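Local atomic coordinates of EpsJ (Vibrio vulnificus, PDB entry 2RET), a protein that acts as a pseudopilin of the type 2 secretion system, pairing with the pseudopilin EpsI and probably forming part of the pseudopilus that serves protein export. Residues B[30-36]-B[66-71]; B[62-66]-B[123-127]; B[95-101]-B[113-119]; B[126-130]-B[146-150]. All blocks are in the same frame, centred on the assembly; numbering follows the deposited sequence.

Contact 1 of 4, residues B[30-36]-B[66-71]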
loop_
_atom_site.group_PDB
_atom_site.type_symbol
_atom_site.label_atom_id
_atom_site.label_comp_id
_atom_site.label_asym_id
_atom_site.label_seq_id
_atom_site.Cartn_x
_atom_site.Cartn_y
_atom_site.Cartn_z
ATOM N N SER B 30 -5.508 -19.205 7.649
ATOM C CA SER B 30 -5.526 -18.567 6.336
ATOM C C SER B 30 -6.802 -17.745 6.155
ATOM O O SER B 30 -6.748 -16.668 5.568
ATOM C CB SER B 30 -5.355 -19.584 5.191
ATOM O OG SER B 30 -6.543 -20.374 4.945
ATOM N N ASP B 31 -7.925 -18.256 6.663
ATOM C CA ASP B 31 -9.243 -17.647 6.453
ATOM C C ASP B 31 -9.525 -16.510 7.438
ATOM O O ASP B 31 -9.837 -15.402 7.044
ATOM C CB ASP B 31 -10.369 -18.684 6.570
ATOM C CG ASP B 31 -10.454 -19.626 5.390
ATOM O OD1 ASP B 31 -10.045 -19.277 4.257
ATOM O OD2 ASP B 31 -10.979 -20.752 5.592
ATOM N N PHE B 32 -9.435 -16.811 8.717
ATOM C CA PHE B 32 -9.806 -15.873 9.740
ATOM C C PHE B 32 -8.831 -14.700 9.902
ATOM O O PHE B 32 -9.221 -13.633 10.425
ATOM C CB PHE B 32 -10.022 -16.590 11.060
ATOM C CG PHE B 32 -11.268 -17.394 11.105
ATOM C CD1 PHE B 32 -12.475 -16.790 11.356
ATOM C CD2 PHE B 32 -11.231 -18.769 10.946
ATOM C CE1 PHE B 32 -13.639 -17.535 11.406
ATOM C CE2 PHE B 32 -12.398 -19.514 10.955
ATOM C CZ PHE B 32 -13.609 -18.892 11.195
ATOM N N ARG B 33 -7.584 -14.874 9.479
ATOM C CA ARG B 33 -6.658 -13.756 9.469
ATOM C C ARG B 33 -6.826 -12.827 8.239
ATOM O O ARG B 33 -6.255 -11.735 8.219
ATOM C CB ARG B 33 -5.210 -14.236 9.568
ATOM C CG ARG B 33 -4.825 -14.842 10.896
ATOM C CD ARG B 33 -3.436 -15.366 10.741
ATOM N NE ARG B 33 -2.837 -16.072 11.868
ATOM C CZ ARG B 33 -2.119 -15.506 12.839
ATOM N NH1 ARG B 33 -1.919 -14.201 12.893
ATOM N NH2 ARG B 33 -1.573 -16.278 13.767
ATOM N N GLN B 34 -7.575 -13.268 7.234
ATOM C CA GLN B 34 -7.743 -12.527 5.996
ATOM C C GLN B 34 -9.209 -12.146 5.741
ATOM O O GLN B 34 -9.645 -12.012 4.587
ATOM C CB GLN B 34 -7.142 -13.327 4.828
ATOM C CG GLN B 34 -5.635 -13.592 5.050
ATOM C CD GLN B 34 -4.866 -13.606 3.795
ATOM O OE1 GLN B 34 -4.188 -12.625 3.425
ATOM N NE2 GLN B 34 -4.951 -14.714 3.099
ATOM N N ILE B 35 -9.934 -11.910 6.823
ATOM C CA ILE B 35 -11.334 -11.466 6.756
ATOM C C ILE B 35 -11.409 -10.086 6.091
ATOM O O ILE B 35 -10.634 -9.191 6.426
ATOM C CB ILE B 35 -12.004 -11.403 8.170
ATOM C CG1 ILE B 35 -12.078 -12.809 8.772
ATOM C CG2 ILE B 35 -13.434 -10.789 8.097
ATOM C CD1 ILE B 35 -12.902 -12.896 10.108
ATOM N N ALA B 36 -12.359 -9.925 5.169
ATOM C CA ALA B 36 -12.466 -8.705 4.388
ATOM C C ALA B 36 -13.710 -7.877 4.780
ATOM O O ALA B 36 -14.777 -8.412 5.089
ATOM C CB ALA B 36 -12.443 -9.029 2.883
ATOM N N ILE B 66 -20.798 -20.104 10.396
ATOM C CA ILE B 66 -20.239 -18.753 10.164
ATOM C C ILE B 66 -19.938 -18.598 8.671
ATOM O O ILE B 66 -19.617 -19.565 7.973
ATOM C CB ILE B 66 -18.985 -18.439 11.095
ATOM C CG1 ILE B 66 -18.637 -16.953 11.112
ATOM C CG2 ILE B 66 -17.769 -19.248 10.732
ATOM C CD1 ILE B 66 -17.711 -16.542 12.252
HETATM N N MSE B 67 -20.107 -17.372 8.170
HETATM C CA MSE B 67 -19.796 -17.064 6.793
HETATM C C MSE B 67 -19.323 -15.646 6.701
HETATM O O MSE B 67 -19.905 -14.757 7.322
HETATM C CB MSE B 67 -21.001 -17.289 5.863
HETATM C CG MSE B 67 -20.606 -17.250 4.355
HETATM SE SE MSE B 67 -22.119 -17.465 3.126
HETATM C CE MSE B 67 -23.167 -15.831 3.474
ATOM N N PHE B 68 -18.300 -15.448 5.867
ATOM C CA PHE B 68 -17.678 -14.144 5.665
ATOM C C PHE B 68 -16.885 -14.044 4.337
ATOM O O PHE B 68 -16.512 -15.052 3.725
ATOM C CB PHE B 68 -16.787 -13.782 6.882
ATOM C CG PHE B 68 -15.732 -14.824 7.224
ATOM C CD1 PHE B 68 -15.978 -15.796 8.199
ATOM C CD2 PHE B 68 -14.483 -14.814 6.604
ATOM C CE1 PHE B 68 -15.012 -16.743 8.530
ATOM C CE2 PHE B 68 -13.509 -15.746 6.926
ATOM C CZ PHE B 68 -13.758 -16.712 7.875
ATOM N N ALA B 69 -16.638 -12.809 3.899
ATOM C CA ALA B 69 -15.749 -12.530 2.746
ATOM C C ALA B 69 -14.309 -12.583 3.212
ATOM O O ALA B 69 -14.015 -12.241 4.327
ATOM C CB ALA B 69 -16.094 -11.163 2.140
ATOM N N ARG B 70 -13.391 -13.062 2.380
ATOM C CA ARG B 70 -12.000 -12.994 2.737
ATOM C C ARG B 70 -11.138 -12.550 1.547
ATOM O O ARG B 70 -11.540 -12.759 0.385
ATOM C CB ARG B 70 -11.521 -14.340 3.339
ATOM C CG ARG B 70 -11.560 -15.550 2.419
ATOM C CD ARG B 70 -10.513 -16.566 2.810
ATOM N NE ARG B 70 -9.208 -16.136 2.404
ATOM C CZ ARG B 70 -8.129 -16.906 2.219
ATOM N NH1 ARG B 70 -8.109 -18.212 2.452
ATOM N NH2 ARG B 70 -7.018 -16.328 1.828
ATOM N N LEU B 71 -9.985 -11.926 1.843
ATOM C CA LEU B 71 -8.944 -11.705 0.839
ATOM C C LEU B 71 -8.455 -13.062 0.334
ATOM O O LEU B 71 -7.881 -13.835 1.084
ATOM C CB LEU B 71 -7.755 -10.850 1.379
ATOM C CG LEU B 71 -6.601 -10.597 0.367
ATOM C CD1 LEU B 71 -7.049 -9.993 -0.998
ATOM C CD2 LEU B 71 -5.461 -9.725 0.970
HETATM O O HOH W 1 -16.618 -10.340 5.975
#
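Phe68 supplies the apolar bump: its benzyl group projects from strand 66-71 into a hollow walled by Phe32 and Ile35. Ile35 lies over one face of the ring, its CG1 3.8 Å from Phe68 CE2 in an off-centre CH-pi contact. Phe32 meets it obliquely (planes at 49°), Phe32 CE1 coming to 3.3 Å from Phe68 CE1, while Ile66 CG2 touches Phe32 CZ at 4.2 Å. In the pilin-like fold an N-terminal helix packs against an antiparallel sheet, and here the end region of helix 10-32 meets strand 64-74, with Tyr90 and Tyr165 closing round Phe32. Arg70, with the most surface covered, fills a second hollow. Its guanidinium lies flat against the backbone of Ser30 and Asp31, and NH1 forms a salt bridge with Asp31 OD1 at 2.9 Å; Asp31 also holds Arg99 and Tyr90, so one carboxylate serves two arginines and a tyrosine hydroxyl. Gln34, the most covered residue of 30-36, packs beside the guanidinium. Further along, at Gln34 to Ala36, the backbones form a single bridge, Ile35 with Arg70: Leu71 N donates to Gln34 O (2.8 Å) and Ala36 N to Ala69 O (3.0 Å), and the small methyl fits closely, Ala36 CB 3.9 Å from Leu71 N.

Contact 2 of 4, residues B[62-66]-B[123-127]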
loop_
_atom_site.group_PDB
_atom_site.type_symbol
_atom_site.label_atom_id
_atom_site.label_comp_id
_atom_site.label_asym_id
_atom_site.label_seq_id
_atom_site.Cartn_x
_atom_site.Cartn_y
_atom_site.Cartn_z
ATOM N N ASP B 62 -25.275 -28.590 11.572
ATOM C CA ASP B 62 -26.007 -29.294 12.664
ATOM C C ASP B 62 -26.003 -28.438 13.936
ATOM O O ASP B 62 -26.799 -28.670 14.831
ATOM C CB ASP B 62 -25.371 -30.635 13.069
ATOM C CG ASP B 62 -25.321 -31.671 11.947
ATOM O OD1 ASP B 62 -26.020 -31.541 10.937
ATOM O OD2 ASP B 62 -24.539 -32.635 12.090
ATOM N N ASN B 63 -25.070 -27.488 14.062
ATOM C CA ASN B 63 -25.235 -26.442 15.068
ATOM C C ASN B 63 -24.914 -25.075 14.484
ATOM O O ASN B 63 -25.590 -24.635 13.555
ATOM C CB ASN B 63 -24.522 -26.772 16.402
ATOM C CG ASN B 63 -23.092 -27.310 16.215
ATOM O OD1 ASN B 63 -22.908 -28.530 16.009
ATOM N ND2 ASN B 63 -22.065 -26.408 16.329
ATOM N N LYS B 64 -23.912 -24.386 15.011
ATOM C CA LYS B 64 -23.617 -23.040 14.534
ATOM C C LYS B 64 -22.917 -23.081 13.224
ATOM O O LYS B 64 -22.200 -24.041 12.938
ATOM C CB LYS B 64 -22.763 -22.283 15.533
ATOM C CG LYS B 64 -23.581 -21.741 16.657
ATOM C CD LYS B 64 -24.483 -20.607 16.179
ATOM C CE LYS B 64 -25.028 -19.846 17.362
ATOM N NZ LYS B 64 -25.277 -20.749 18.495
ATOM N N GLY B 65 -23.161 -22.055 12.421
ATOM C CA GLY B 65 -22.321 -21.775 11.254
ATOM C C GLY B 65 -21.910 -20.330 11.108
ATOM O O GLY B 65 -22.584 -19.450 11.593
ATOM N N ILE B 66 -20.798 -20.104 10.396
ATOM C CA ILE B 66 -20.239 -18.753 10.164
ATOM C C ILE B 66 -19.938 -18.598 8.671
ATOM O O ILE B 66 -19.617 -19.565 7.973
ATOM C CB ILE B 66 -18.985 -18.439 11.095
ATOM C CG1 ILE B 66 -18.637 -16.953 11.112
ATOM C CG2 ILE B 66 -17.769 -19.248 10.732
ATOM C CD1 ILE B 66 -17.711 -16.542 12.252
ATOM N N GLU B 123 -17.470 -31.500 18.023
ATOM C CA GLU B 123 -18.845 -31.476 18.472
ATOM C C GLU B 123 -19.497 -30.114 18.222
ATOM O O GLU B 123 -20.672 -30.030 17.816
ATOM C CB GLU B 123 -18.909 -31.834 19.959
ATOM C CG GLU B 123 -18.589 -33.320 20.237
ATOM C CD GLU B 123 -18.260 -33.615 21.689
ATOM O OE1 GLU B 123 -18.252 -32.678 22.519
ATOM O OE2 GLU B 123 -18.018 -34.802 22.001
ATOM N N GLU B 124 -18.727 -29.054 18.439
ATOM C CA GLU B 124 -19.276 -27.708 18.506
ATOM C C GLU B 124 -18.292 -26.760 17.863
ATOM O O GLU B 124 -17.082 -27.026 17.828
ATOM C CB GLU B 124 -19.553 -27.296 19.969
ATOM C CG GLU B 124 -20.469 -26.079 20.093
ATOM C CD GLU B 124 -20.717 -25.632 21.529
ATOM O OE1 GLU B 124 -20.890 -26.505 22.426
ATOM O OE2 GLU B 124 -20.762 -24.391 21.752
ATOM N N LEU B 125 -18.887 -25.717 17.289
ATOM C CA LEU B 125 -18.276 -24.514 16.830
ATOM C C LEU B 125 -18.916 -23.362 17.609
ATOM O O LEU B 125 -20.099 -23.193 17.560
ATOM C CB LEU B 125 -18.544 -24.344 15.317
ATOM C CG LEU B 125 -18.151 -23.002 14.671
ATOM C CD1 LEU B 125 -16.654 -22.793 14.767
ATOM C CD2 LEU B 125 -18.652 -22.873 13.210
ATOM N N ASN B 126 -18.108 -22.588 18.318
ATOM C CA ASN B 126 -18.547 -21.347 18.934
ATOM C C ASN B 126 -17.623 -20.153 18.623
ATOM O O ASN B 126 -16.421 -20.249 18.718
ATOM C CB ASN B 126 -18.647 -21.500 20.440
ATOM C CG ASN B 126 -19.397 -20.341 21.089
ATOM O OD1 ASN B 126 -20.514 -19.971 20.678
ATOM N ND2 ASN B 126 -18.777 -19.749 22.093
ATOM N N VAL B 127 -18.218 -19.023 18.299
ATOM C CA VAL B 127 -17.489 -17.825 17.915
ATOM C C VAL B 127 -17.974 -16.658 18.749
ATOM O O VAL B 127 -19.175 -16.514 18.987
ATOM C CB VAL B 127 -17.625 -17.517 16.407
ATOM C CG1 VAL B 127 -16.850 -16.229 16.055
ATOM C CG2 VAL B 127 -17.058 -18.692 15.528
#
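Strands 64-66 and 123-127 run in roughly the same direction but cross at 49°, their axes 6.8 Å apart at the closest, too far for backbone pairing. The backbones are nearest at Lys64 and Leu125, whose CA atoms are 6.0 Å apart, and diverge either way, to 7.0 Å between the CA atoms of Asn63 and Glu124 and 8.3 Å between those of Ile66 and Val127. At the closest point Lys64 CB rests 3.5 Å from Leu125 O, and the lysine then turns its amine outward to a salt bridge with Asp56; a long, flexible chain suits a place with a packed root and a charged tip. Asn63 reaches across over the backbone of Glu123, Glu124 and Leu125. This is face-to-face packing of two antiparallel sheets, strand 64-74 belonging to the sheet that also holds strands 49-56 and 79-93, and strand 122-130 to the other. Leu125 has the most surface covered. Its CD2 sits 4.3 Å from Gly65 CA and 4.5 Å from Ile66 CG2. The branched side chains of Ile66 and Val127 both point across the gap and meet, Ile66 CD1 touching Val127 CG1 at 3.9 Å. Trp54, from strand 49-56, packs on both, and Leu153 of strand 148-155 lies against Leu125.

Contact 3 of 4, residues B[95-101]-B[113-119]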
loop_
_atom_site.group_PDB
_atom_site.type_symbol
_atom_site.label_atom_id
_atom_site.label_comp_id
_atom_site.label_asym_id
_atom_site.label_seq_id
_atom_site.Cartn_x
_atom_site.Cartn_y
_atom_site.Cartn_z
ATOM N N GLU B 95 -20.640 -34.247 13.323
ATOM C CA GLU B 95 -19.435 -34.082 14.120
ATOM C C GLU B 95 -18.160 -33.911 13.283
ATOM O O GLU B 95 -17.072 -34.270 13.711
ATOM C CB GLU B 95 -19.345 -35.230 15.134
ATOM C CG GLU B 95 -20.430 -35.091 16.197
ATOM C CD GLU B 95 -20.444 -36.210 17.230
ATOM O OE1 GLU B 95 -19.867 -37.305 16.962
ATOM O OE2 GLU B 95 -21.060 -35.986 18.307
ATOM N N ARG B 96 -18.322 -33.368 12.084
ATOM C CA ARG B 96 -17.216 -32.941 11.254
ATOM C C ARG B 96 -17.255 -31.417 11.078
ATOM O O ARG B 96 -18.286 -30.858 10.691
ATOM C CB ARG B 96 -17.317 -33.528 9.848
ATOM C CG ARG B 96 -16.709 -34.863 9.627
ATOM C CD ARG B 96 -16.674 -35.126 8.097
ATOM N NE ARG B 96 -17.937 -34.736 7.438
ATOM C CZ ARG B 96 -18.997 -35.539 7.266
ATOM N NH1 ARG B 96 -18.979 -36.810 7.660
ATOM N NH2 ARG B 96 -20.088 -35.076 6.679
ATOM N N LEU B 97 -16.130 -30.761 11.330
ATOM C CA LEU B 97 -15.947 -29.403 10.869
ATOM C C LEU B 97 -15.666 -29.450 9.349
ATOM O O LEU B 97 -14.810 -30.189 8.873
ATOM C CB LEU B 97 -14.825 -28.664 11.656
ATOM C CG LEU B 97 -14.710 -27.160 11.367
ATOM C CD1 LEU B 97 -15.866 -26.420 12.020
ATOM C CD2 LEU B 97 -13.360 -26.618 11.838
ATOM N N GLU B 98 -16.452 -28.680 8.609
ATOM C CA GLU B 98 -16.340 -28.539 7.181
ATOM C C GLU B 98 -16.139 -27.085 6.864
ATOM O O GLU B 98 -16.706 -26.253 7.528
ATOM C CB GLU B 98 -17.634 -29.015 6.521
ATOM C CG GLU B 98 -17.806 -30.516 6.700
ATOM C CD GLU B 98 -18.876 -31.098 5.845
ATOM O OE1 GLU B 98 -19.818 -30.393 5.427
ATOM O OE2 GLU B 98 -18.765 -32.299 5.588
ATOM N N ARG B 99 -15.306 -26.804 5.863
ATOM C CA ARG B 99 -15.063 -25.460 5.351
ATOM C C ARG B 99 -15.656 -25.380 3.960
ATOM O O ARG B 99 -15.486 -26.289 3.159
ATOM C CB ARG B 99 -13.566 -25.162 5.291
ATOM C CG ARG B 99 -13.225 -23.722 4.765
ATOM C CD ARG B 99 -12.274 -23.821 3.625
ATOM N NE ARG B 99 -11.643 -22.563 3.324
ATOM C CZ ARG B 99 -10.867 -22.342 2.273
ATOM N NH1 ARG B 99 -10.604 -23.292 1.403
ATOM N NH2 ARG B 99 -10.362 -21.139 2.095
ATOM N N VAL B 100 -16.410 -24.315 3.715
ATOM C CA VAL B 100 -17.088 -24.119 2.459
ATOM C C VAL B 100 -16.521 -22.878 1.814
ATOM O O VAL B 100 -16.249 -21.918 2.481
ATOM C CB VAL B 100 -18.614 -23.946 2.603
ATOM C CG1 VAL B 100 -19.266 -23.974 1.203
ATOM C CG2 VAL B 100 -19.243 -25.026 3.561
ATOM N N TRP B 101 -16.361 -22.914 0.508
ATOM C CA TRP B 101 -15.594 -21.891 -0.201
ATOM C C TRP B 101 -16.315 -21.517 -1.460
ATOM O O TRP B 101 -16.754 -22.398 -2.200
ATOM C CB TRP B 101 -14.223 -22.448 -0.581
ATOM C CG TRP B 101 -13.341 -21.465 -1.264
ATOM C CD1 TRP B 101 -12.499 -20.573 -0.677
ATOM C CD2 TRP B 101 -13.196 -21.278 -2.682
ATOM N NE1 TRP B 101 -11.818 -19.851 -1.637
ATOM C CE2 TRP B 101 -12.243 -20.253 -2.874
ATOM C CE3 TRP B 101 -13.788 -21.867 -3.798
ATOM C CZ2 TRP B 101 -11.840 -19.828 -4.143
ATOM C CZ3 TRP B 101 -13.393 -21.447 -5.056
ATOM C CH2 TRP B 101 -12.422 -20.437 -5.218
ATOM N N GLY B 113 -21.181 -24.374 -2.736
ATOM C CA GLY B 113 -19.792 -24.086 -2.406
ATOM C C GLY B 113 -18.932 -25.331 -2.486
ATOM O O GLY B 113 -19.461 -26.446 -2.579
ATOM N N VAL B 114 -17.618 -25.120 -2.526
ATOM C CA VAL B 114 -16.628 -26.202 -2.463
ATOM C C VAL B 114 -16.412 -26.588 -0.984
ATOM O O VAL B 114 -15.919 -25.807 -0.176
ATOM C CB VAL B 114 -15.291 -25.829 -3.206
ATOM C CG1 VAL B 114 -14.303 -26.966 -3.174
ATOM C CG2 VAL B 114 -15.574 -25.457 -4.672
ATOM N N VAL B 115 -16.800 -27.804 -0.649
ATOM C CA VAL B 115 -16.748 -28.310 0.720
ATOM C C VAL B 115 -15.472 -29.082 0.999
ATOM O O VAL B 115 -15.119 -29.995 0.281
ATOM C CB VAL B 115 -17.949 -29.240 1.042
ATOM C CG1 VAL B 115 -17.954 -29.626 2.554
ATOM C CG2 VAL B 115 -19.227 -28.585 0.610
ATOM N N THR B 116 -14.781 -28.681 2.062
ATOM C CA THR B 116 -13.648 -29.403 2.561
ATOM C C THR B 116 -13.942 -29.971 3.948
ATOM O O THR B 116 -14.099 -29.198 4.904
ATOM C CB THR B 116 -12.443 -28.484 2.644
ATOM O OG1 THR B 116 -12.191 -27.973 1.340
ATOM C CG2 THR B 116 -11.184 -29.239 3.146
ATOM N N PRO B 117 -13.978 -31.321 4.069
ATOM C CA PRO B 117 -13.925 -31.959 5.405
ATOM C C PRO B 117 -12.608 -31.671 6.101
ATOM O O PRO B 117 -11.594 -32.283 5.779
ATOM C CB PRO B 117 -14.049 -33.459 5.124
ATOM C CG PRO B 117 -14.115 -33.618 3.653
ATOM C CD PRO B 117 -14.021 -32.302 2.967
ATOM N N LEU B 118 -12.624 -30.765 7.070
ATOM C CA LEU B 118 -11.398 -30.293 7.677
ATOM C C LEU B 118 -10.981 -31.068 8.949
ATOM O O LEU B 118 -9.776 -31.302 9.211
ATOM C CB LEU B 118 -11.581 -28.809 7.990
ATOM C CG LEU B 118 -10.335 -27.953 8.084
ATOM C CD1 LEU B 118 -9.374 -28.137 6.847
ATOM C CD2 LEU B 118 -10.779 -26.525 8.205
ATOM N N LEU B 119 -11.965 -31.449 9.753
ATOM C CA LEU B 119 -11.668 -32.028 11.054
ATOM C C LEU B 119 -12.836 -32.855 11.593
ATOM O O LEU B 119 -13.915 -32.349 11.834
ATOM C CB LEU B 119 -11.288 -30.890 12.023
ATOM C CG LEU B 119 -10.569 -31.134 13.332
ATOM C CD1 LEU B 119 -9.191 -31.685 13.112
ATOM C CD2 LEU B 119 -10.527 -29.778 14.068
#
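Leucines make the apolar centre of this hairpin: Leu97 CB meets Leu119 CB at 4.2 Å, and Leu97 CD2 meets Leu118 CD2 at 4.5 Å. Both partners of Leu97 come from a classic beta bulge, in which Leu97 O accepts from Leu118 N (2.9 Å) and from Leu119 N (3.2 Å), while Leu97 N donates to Leu119 O (2.8 Å). Past the bulge the register is kept as far as Trp101-Val114, where one of the two bonds is weak. Arg99 and Thr116 form a hydrogen-bonded pair, Arg99 N to Thr116 O at 2.8 Å and Thr116 N to Arg99 O at 2.7 Å. Pro117 stands opposite Glu98 in a non-hydrogen-bonded pair, where its missing NH costs the pairing nothing. At the far end Trp101 CE3 touches Val114 CG2 (4.1 Å), and Gly113 CA lies 3.6 Å from Val100 CG1, where a CB would clash. The polar edge is on the face bearing Val100, Val115 and Pro117: Glu98 OE2 forms a salt bridge with Arg96 NE at 3.2 Å, and Glu98 is also bound by Arg91. Arg99, on the other face, pairs with Asp31. Helix 10-32 packs on part of that face (Met27 on Arg99, Arg17 and Glu20 on Leu119) and touches Leu118 through Ala24; Leu153 of strand 148-155 packs on Leu97 and Leu119. Strand 96-102 pairs with strand 79-93, while a second EpsJ subunit meets Trp101, Val114 and Thr116, its Arg23 bonding to Val115 O.

Contact 4 of 4, residues B[126-130]-B[146-150]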
loop_
_atom_site.group_PDB
_atom_site.type_symbol
_atom_site.label_atom_id
_atom_site.label_comp_id
_atom_site.label_asym_id
_atom_site.label_seq_id
_atom_site.Cartn_x
_atom_site.Cartn_y
_atom_site.Cartn_z
ATOM N N ASN B 126 -18.108 -22.588 18.318
ATOM C CA ASN B 126 -18.547 -21.347 18.934
ATOM C C ASN B 126 -17.623 -20.153 18.623
ATOM O O ASN B 126 -16.421 -20.249 18.718
ATOM C CB ASN B 126 -18.647 -21.500 20.440
ATOM C CG ASN B 126 -19.397 -20.341 21.089
ATOM O OD1 ASN B 126 -20.514 -19.971 20.678
ATOM N ND2 ASN B 126 -18.777 -19.749 22.093
ATOM N N VAL B 127 -18.218 -19.023 18.299
ATOM C CA VAL B 127 -17.489 -17.825 17.915
ATOM C C VAL B 127 -17.974 -16.658 18.749
ATOM O O VAL B 127 -19.175 -16.514 18.987
ATOM C CB VAL B 127 -17.625 -17.517 16.407
ATOM C CG1 VAL B 127 -16.850 -16.229 16.055
ATOM C CG2 VAL B 127 -17.058 -18.692 15.528
ATOM N N ARG B 128 -17.016 -15.855 19.221
ATOM C CA ARG B 128 -17.277 -14.656 19.996
ATOM C C ARG B 128 -16.562 -13.487 19.365
ATOM O O ARG B 128 -15.553 -13.641 18.717
ATOM C CB ARG B 128 -16.841 -14.835 21.420
ATOM C CG ARG B 128 -17.736 -15.771 22.191
ATOM C CD ARG B 128 -16.982 -16.417 23.311
ATOM N NE ARG B 128 -17.076 -15.621 24.516
ATOM C CZ ARG B 128 -16.059 -15.146 25.234
ATOM N NH1 ARG B 128 -14.779 -15.362 24.901
ATOM N NH2 ARG B 128 -16.339 -14.426 26.318
ATOM N N PHE B 129 -17.126 -12.306 19.560
ATOM C CA PHE B 129 -16.728 -11.121 18.861
ATOM C C PHE B 129 -16.398 -10.076 19.898
ATOM O O PHE B 129 -17.185 -9.827 20.829
ATOM C CB PHE B 129 -17.885 -10.664 17.975
ATOM C CG PHE B 129 -18.446 -11.759 17.115
ATOM C CD1 PHE B 129 -19.550 -12.493 17.535
ATOM C CD2 PHE B 129 -17.846 -12.081 15.906
ATOM C CE1 PHE B 129 -20.076 -13.506 16.754
ATOM C CE2 PHE B 129 -18.353 -13.106 15.109
ATOM C CZ PHE B 129 -19.485 -13.808 15.525
ATOM N N TYR B 130 -15.223 -9.496 19.754
ATOM C CA TYR B 130 -14.788 -8.423 20.599
ATOM C C TYR B 130 -15.257 -7.089 20.058
ATOM O O TYR B 130 -14.809 -6.646 18.985
ATOM C CB TYR B 130 -13.266 -8.403 20.758
ATOM C CG TYR B 130 -12.818 -7.493 21.887
ATOM C CD1 TYR B 130 -13.179 -7.761 23.204
ATOM C CD2 TYR B 130 -12.046 -6.375 21.648
ATOM C CE1 TYR B 130 -12.779 -6.948 24.239
ATOM C CE2 TYR B 130 -11.645 -5.548 22.690
ATOM C CZ TYR B 130 -12.016 -5.843 23.977
ATOM O OH TYR B 130 -11.636 -5.035 25.008
ATOM N N PRO B 146 -15.742 -6.693 13.990
ATOM C CA PRO B 146 -15.219 -6.641 15.359
ATOM C C PRO B 146 -13.689 -6.551 15.339
ATOM O O PRO B 146 -13.068 -7.085 14.422
ATOM C CB PRO B 146 -15.681 -7.985 15.960
ATOM C CG PRO B 146 -15.733 -8.883 14.772
ATOM C CD PRO B 146 -16.302 -8.013 13.678
ATOM N N ALA B 147 -13.090 -5.882 16.324
ATOM C CA ALA B 147 -11.626 -5.738 16.391
ATOM C C ALA B 147 -10.908 -7.126 16.441
ATOM O O ALA B 147 -9.785 -7.275 15.967
ATOM C CB ALA B 147 -11.230 -4.843 17.631
ATOM N N ALA B 148 -11.590 -8.114 17.016
ATOM C CA ALA B 148 -11.085 -9.484 17.175
ATOM C C ALA B 148 -12.238 -10.503 17.193
ATOM O O ALA B 148 -13.380 -10.183 17.495
ATOM C CB ALA B 148 -10.250 -9.616 18.444
ATOM N N ILE B 149 -11.899 -11.732 16.837
ATOM C CA ILE B 149 -12.811 -12.853 16.758
ATOM C C ILE B 149 -12.087 -14.034 17.431
ATOM O O ILE B 149 -10.923 -14.250 17.202
ATOM C CB ILE B 149 -13.159 -13.155 15.245
ATOM C CG1 ILE B 149 -13.958 -11.983 14.657
ATOM C CG2 ILE B 149 -14.060 -14.371 15.063
ATOM C CD1 ILE B 149 -13.696 -11.755 13.162
ATOM N N SER B 150 -12.801 -14.770 18.264
ATOM C CA SER B 150 -12.304 -15.967 18.941
ATOM C C SER B 150 -13.144 -17.113 18.391
ATOM O O SER B 150 -14.360 -17.106 18.501
ATOM C CB SER B 150 -12.490 -15.880 20.482
ATOM O OG SER B 150 -12.039 -17.081 21.149
HETATM O O HOH W 2 -15.193 -18.662 20.922
HETATM O O HOH W 3 -14.909 -3.975 17.807
#
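Strands 122-130 and 148-155 are antiparallel neighbours in the smaller of the two sheets of this pilin-like domain, and Tyr130, Ser150 and Arg128 have the most surface covered where they meet. Tyr130 lies near the mouth of the pair. Its N donates to Ala148 O (3.0 Å), its CB rests on Ala148 CB (4.0 Å), and its ring turns its edge to Ala147 CB, 4.4 Å from CD2. The small alanine methyls allow this close approach at CB and ring edge, while the ring runs on outward to Trp135 and to Leu30 of the EpsI chain. Ser150 and Arg128 form a hydrogen-bonded pair, with Arg128 N to Ser150 O and Ser150 N to Arg128 O both at 3.0 Å. The short serine lets Trp135 lie across this partly exposed face, where the arginine too touches that indole. On the opposite face the residues are apolar: Val127 CG1 meets Ile149 CG2 at 3.5 Å, and Phe129 CD2 lies 4.0 Å from Pro146 CG and 4.1 Å from Ile149 CG1. Trp54 of the larger sheet stands edge-to-face with Phe129. Beside the Arg128-Ser150 pair, one water donates to both Asn126 O and Ser150 O, at 3.0 Å from each.

In the fold
Contact 1 lies deepest, about 6 Å from its centre to the chain centre, whereas contacts 2, 3 and 4 are centred about 11 Å from it and are only partly buried. Contacts 3 and 4 are antiparallel backbone pairing, bulged in contact 3, one in each sheet and on opposite sides of the chain's centre. Contact 2 instead joins the sheets mainly by side-chain packing, with no backbone pairing, sharing Ile66 with contact 1 and Asn126 and Val127 with contact 4. Contact 1 mixes both modes and adds buried charge, since Asp31 takes Arg99 of contact 3 besides its own Arg70. Ile35 meets Ile149 of contact 4. Contacts 1 and 3 touch a second EpsJ subunit; contact 4 touches EpsI, contact 1 only through Arg33.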